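Local coordinates for outer membrane porin protein 32 (Delftia acidovorans, PDB 2FGQ) that forms trimeric, anion-selective beta-barrel channels across the bacterial outer membrane and binds malate, at the interface of chains A and B. Residues are numbered along the deposited sequence; one frame, centred on the assembly and turned at random. Chains: chain A/B, Outer membrane porin protein 32.

Contact 1: the interface of chains A and B. Residues chain A 45, 47, 51, 53, 81; chain B 282-283, 286, 328.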
loop_
_atom_site.group_PDB
_atom_site.type_symbol
_atom_site.label_atom_id
_atom_site.label_comp_id
_atom_site.label_asym_id
_atom_site.label_seq_id
_atom_site.Cartn_x
_atom_site.Cartn_y
_atom_site.Cartn_z
ATOM N N GLU A 45 3.220 14.199 20.811
ATOM C CA GLU A 45 2.230 14.735 21.720
ATOM C C GLU A 45 2.900 14.993 23.074
ATOM O O GLU A 45 3.497 14.108 23.638
ATOM C CB GLU A 45 1.123 13.708 21.946
ATOM C CG GLU A 45 0.034 14.187 22.898
ATOM C CD GLU A 45 -0.952 13.097 23.322
ATOM O OE1 GLU A 45 -0.792 11.935 22.898
ATOM O OE2 GLU A 45 -1.882 13.405 24.116
ATOM N N LEU A 47 2.704 15.137 26.862
ATOM C CA LEU A 47 1.876 14.496 27.868
ATOM C C LEU A 47 1.966 15.195 29.204
ATOM O O LEU A 47 1.285 14.799 30.143
ATOM C CB LEU A 47 2.261 13.032 28.062
ATOM C CG LEU A 47 2.199 12.166 26.788
ATOM C CD1 LEU A 47 2.698 10.761 27.077
ATOM C CD2 LEU A 47 0.810 12.105 26.253
ATOM N N LEU A 51 7.211 14.526 29.495
ATOM C CA LEU A 51 7.025 13.254 28.768
ATOM C C LEU A 51 6.320 13.525 27.451
ATOM O O LEU A 51 5.410 14.331 27.413
ATOM C CB LEU A 51 6.183 12.319 29.603
ATOM C CG LEU A 51 6.020 10.865 29.142
ATOM C CD1 LEU A 51 7.390 10.142 29.118
ATOM C CD2 LEU A 51 5.011 10.132 30.006
ATOM N N ALA A 53 4.757 11.479 23.777
ATOM C CA ALA A 53 4.475 10.299 22.993
ATOM C C ALA A 53 4.693 10.634 21.538
ATOM O O ALA A 53 4.435 11.745 21.104
ATOM C CB ALA A 53 3.052 9.848 23.200
ATOM N N LEU A 81 7.878 6.684 23.574
ATOM C CA LEU A 81 7.827 7.639 24.668
ATOM C C LEU A 81 9.211 8.224 24.838
ATOM O O LEU A 81 10.186 7.521 24.712
ATOM C CB LEU A 81 7.399 6.966 25.984
ATOM C CG LEU A 81 5.953 6.544 26.140
ATOM C CD1 LEU A 81 5.810 5.824 27.495
ATOM C CD2 LEU A 81 4.988 7.717 26.039
ATOM N N LEU B 282 -2.573 8.204 29.822
ATOM C CA LEU B 282 -1.571 9.256 30.040
ATOM C C LEU B 282 -2.078 10.578 29.515
ATOM O O LEU B 282 -1.646 11.645 29.974
ATOM C CB LEU B 282 -0.267 8.903 29.355
ATOM C CG LEU B 282 0.417 7.605 29.775
ATOM C CD1 LEU B 282 1.637 7.393 28.900
ATOM C CD2 LEU B 282 0.807 7.662 31.244
ATOM N N SER B 283 -3.021 10.495 28.582
ATOM C CA SER B 283 -3.725 11.632 28.035
ATOM C C SER B 283 -4.976 11.072 27.386
ATOM O O SER B 283 -5.156 9.857 27.332
ATOM C CB SER B 283 -2.880 12.338 26.963
ATOM O OG SER B 283 -2.730 11.537 25.773
ATOM N N THR B 286 -3.337 8.975 24.465
ATOM C CA THR B 286 -2.276 7.992 24.718
ATOM C C THR B 286 -2.564 7.187 26.004
ATOM O O THR B 286 -2.789 7.771 27.060
ATOM C CB THR B 286 -0.946 8.704 24.906
ATOM O OG1 THR B 286 -0.632 9.406 23.688
ATOM C CG2 THR B 286 0.153 7.706 25.103
ATOM N N ILE B 328 1.162 0.066 24.447
ATOM C CA ILE B 328 0.834 1.473 24.384
ATOM C C ILE B 328 -0.073 1.649 23.182
ATOM O O ILE B 328 0.145 1.056 22.114
ATOM C CB ILE B 328 2.121 2.350 24.276
ATOM C CG1 ILE B 328 1.777 3.849 24.189
ATOM C CG2 ILE B 328 3.006 1.986 23.115
ATOM C CD1 ILE B 328 2.954 4.779 24.416
HETATM O O HOH W 1 -1.535 14.274 29.759
#

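Contact 2: the interface of chains A and B. Residues chain A 55, 78-79, 90; chain B 10, 12, 328, 330.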
loop_
_atom_site.group_PDB
_atom_site.type_symbol
_atom_site.label_atom_id
_atom_site.label_comp_id
_atom_site.label_asym_id
_atom_site.label_seq_id
_atom_site.Cartn_x
_atom_site.Cartn_y
_atom_site.Cartn_z
ATOM N N PHE A 55 4.755 8.912 17.237
ATOM C CA PHE A 55 4.655 7.824 16.298
ATOM C C PHE A 55 5.332 8.247 14.998
ATOM O O PHE A 55 5.518 9.430 14.760
ATOM C CB PHE A 55 3.189 7.429 16.059
ATOM C CG PHE A 55 2.476 8.336 15.132
ATOM C CD1 PHE A 55 2.418 8.059 13.771
ATOM C CD2 PHE A 55 1.967 9.548 15.579
ATOM C CE1 PHE A 55 1.834 8.940 12.893
ATOM C CE2 PHE A 55 1.343 10.438 14.665
ATOM C CZ PHE A 55 1.297 10.112 13.330
ATOM N N THR A 78 6.945 3.063 14.131
ATOM C CA THR A 78 7.141 3.041 15.577
ATOM C C THR A 78 6.136 3.879 16.337
ATOM O O THR A 78 5.497 4.797 15.820
ATOM C CB THR A 78 8.557 3.577 15.950
ATOM O OG1 THR A 78 8.770 4.860 15.315
ATOM C CG2 THR A 78 9.642 2.632 15.441
ATOM N N VAL A 79 6.041 3.534 17.613
ATOM C CA VAL A 79 5.410 4.363 18.631
ATOM C C VAL A 79 6.428 4.477 19.758
ATOM O O VAL A 79 7.211 3.557 20.005
ATOM C CB VAL A 79 4.038 3.769 19.075
ATOM C CG1 VAL A 79 4.136 2.315 19.610
ATOM C CG2 VAL A 79 3.333 4.668 20.092
ATOM N N LEU A 90 8.990 1.298 20.007
ATOM C CA LEU A 90 8.510 -0.030 19.656
ATOM C C LEU A 90 8.083 -0.068 18.207
ATOM O O LEU A 90 7.252 0.750 17.813
ATOM C CB LEU A 90 7.256 -0.402 20.454
ATOM C CG LEU A 90 7.271 -0.894 21.912
ATOM C CD1 LEU A 90 8.389 -0.532 22.725
ATOM C CD2 LEU A 90 5.909 -0.772 22.629
ATOM N N VAL B 10 -1.662 3.965 16.529
ATOM C CA VAL B 10 -0.598 2.968 16.587
ATOM C C VAL B 10 -0.657 2.337 17.993
ATOM O O VAL B 10 -0.444 3.014 19.002
ATOM C CB VAL B 10 0.807 3.522 16.294
ATOM C CG1 VAL B 10 1.787 2.385 16.286
ATOM C CG2 VAL B 10 0.833 4.245 14.979
ATOM N N THR B 12 0.931 -0.910 19.857
ATOM C CA THR B 12 1.977 -1.922 19.779
ATOM C C THR B 12 2.274 -2.413 21.180
ATOM O O THR B 12 2.232 -1.644 22.143
ATOM C CB THR B 12 3.206 -1.333 19.064
ATOM O OG1 THR B 12 2.815 -0.961 17.749
ATOM C CG2 THR B 12 4.312 -2.341 18.849
ATOM N N ILE B 328 1.162 0.066 24.447
ATOM C CA ILE B 328 0.834 1.473 24.384
ATOM C C ILE B 328 -0.073 1.649 23.182
ATOM O O ILE B 328 0.145 1.056 22.114
ATOM C CB ILE B 328 2.121 2.350 24.276
ATOM C CG1 ILE B 328 1.777 3.849 24.189
ATOM C CG2 ILE B 328 3.006 1.986 23.115
ATOM C CD1 ILE B 328 2.954 4.779 24.416
ATOM N N HIS B 330 -1.537 4.864 20.925
ATOM C CA HIS B 330 -1.409 6.283 20.651
ATOM C C HIS B 330 -2.300 6.624 19.458
ATOM O O HIS B 330 -2.057 6.169 18.331
ATOM C CB HIS B 330 0.010 6.692 20.349
ATOM C CG HIS B 330 0.137 8.152 20.135
ATOM N ND1 HIS B 330 0.434 8.729 18.916
ATOM C CD2 HIS B 330 -0.066 9.171 20.995
ATOM C CE1 HIS B 330 0.425 10.052 19.060
ATOM N NE2 HIS B 330 0.155 10.340 20.315
HETATM O O HOH W 2 4.952 0.197 16.423
#

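Contact 1: the interface of chains A and B
At the trimer interface of this porin barrel, the end of strand 38-48 and the start of strand 51-60 in chain A meet the loop leading into strand 286-297 of chain B and that strand's first residue, two hydroxyls gripping the A:Glu45 carboxylate. B:Thr286 OG1 donates to carboxylate oxygen OE1 of A:Glu45 at 2.7 Å, and the hydroxyl OG of B:Ser283 donates to the other oxygen, OE2, at 2.6 Å. Both reach the syn side of their oxygen, tilted about 26° or 27° from the carboxylate plane, so the paired bonds resist its rotation. An extended A:Glu45 chain, with CG anti to the backbone N (chi1 180°), carries the acid across the boundary. The serine is itself steadied: the backbone N of B:Thr286 donates to B:Ser283 OG at 2.9 Å. With an alanine at A:Glu45 both hydroxyls lose their acceptor; B:Thr286 OG1 would probably turn more freely, while B:Ser283 OG would keep its bond from the B:Thr286 N-H. Beside this polar pair, A:Leu47 splits its two methyls, CD2 lying 3.8 Å from B:Ser283 CB and CD1 4.0 Å from B:Leu282 CD1, where the two leucines cross obliquely. The A:Ala53 methyl sits against B:Thr286, near both OG1 and CG2. Further along the barrel wall, B:Ile328 presents CD1 to CG of A:Leu81 at 3.9 Å. A water bridges the backbone carbonyls, 2.9 Å from A:Leu47 O and 2.6 Å from B:Leu282 O.

Contact 2: the interface of chains A and B
A:Val79 is the apolar centre here, its branches spread over residues from two strands of chain B. Its CG1 methyl packs 3.7 Å from CG2 of B:Ile328 and 3.8 Å from CB of B:Thr12, while CB itself meets B:Val10 CG1 at 3.8 Å. The other methyl, CG2, is anti to the backbone N of A:Val79 (CG1 at chi1 57°) and points instead towards CB of B:His330. One valine thus touches four partner residues, both of its methyls being used. On one flank A:Leu90 adds to the packing: its CB lies 3.9 Å from B:Thr12 CG2, and its CD2 comes within 4.0 Å of B:Ile328 CG2, the branch methyl of that isoleucine. On the opposite flank the A:Phe55 and B:His330 side chains cross at about a right angle, though their ring planes differ by only about 30°. Ring carbon CD2 of A:Phe55 lies in the imidazole plane, 3.8 Å from both ND1 and CE1 of B:His330, so the contact is made at the rim of the histidine rather than over a face. The polar margin lies near A:Leu90, where a water joins the chains, 2.7 Å from the carbonyl O of A:Leu90 and linked also to the B:Thr12 hydroxyl. In the fold, strands 51-60, 76-83 and 86-90 of the chain A barrel wall here face strands 4-17 and 320-331, the first and last of chain B.

Contact 1 and contact 2 are about 10 Å apart between the centres of their C-alpha atoms and belong to one continuous seam between neighbouring barrels. B:Ile328 belongs to both, offering its chain-end methyl to contact 1 and its branch methyl to contact 2; strands 51-60 and 76-83 of chain A likewise serve both. Contact 1 combines a carboxylate-hydroxyl pairing with leucine packing near the strand ends, whereas contact 2 relies mainly on close apolar packing with water at its margin. Because the protein is a homotrimer, the seam recurs between each pair of neighbours and probably helps hold the three pores together.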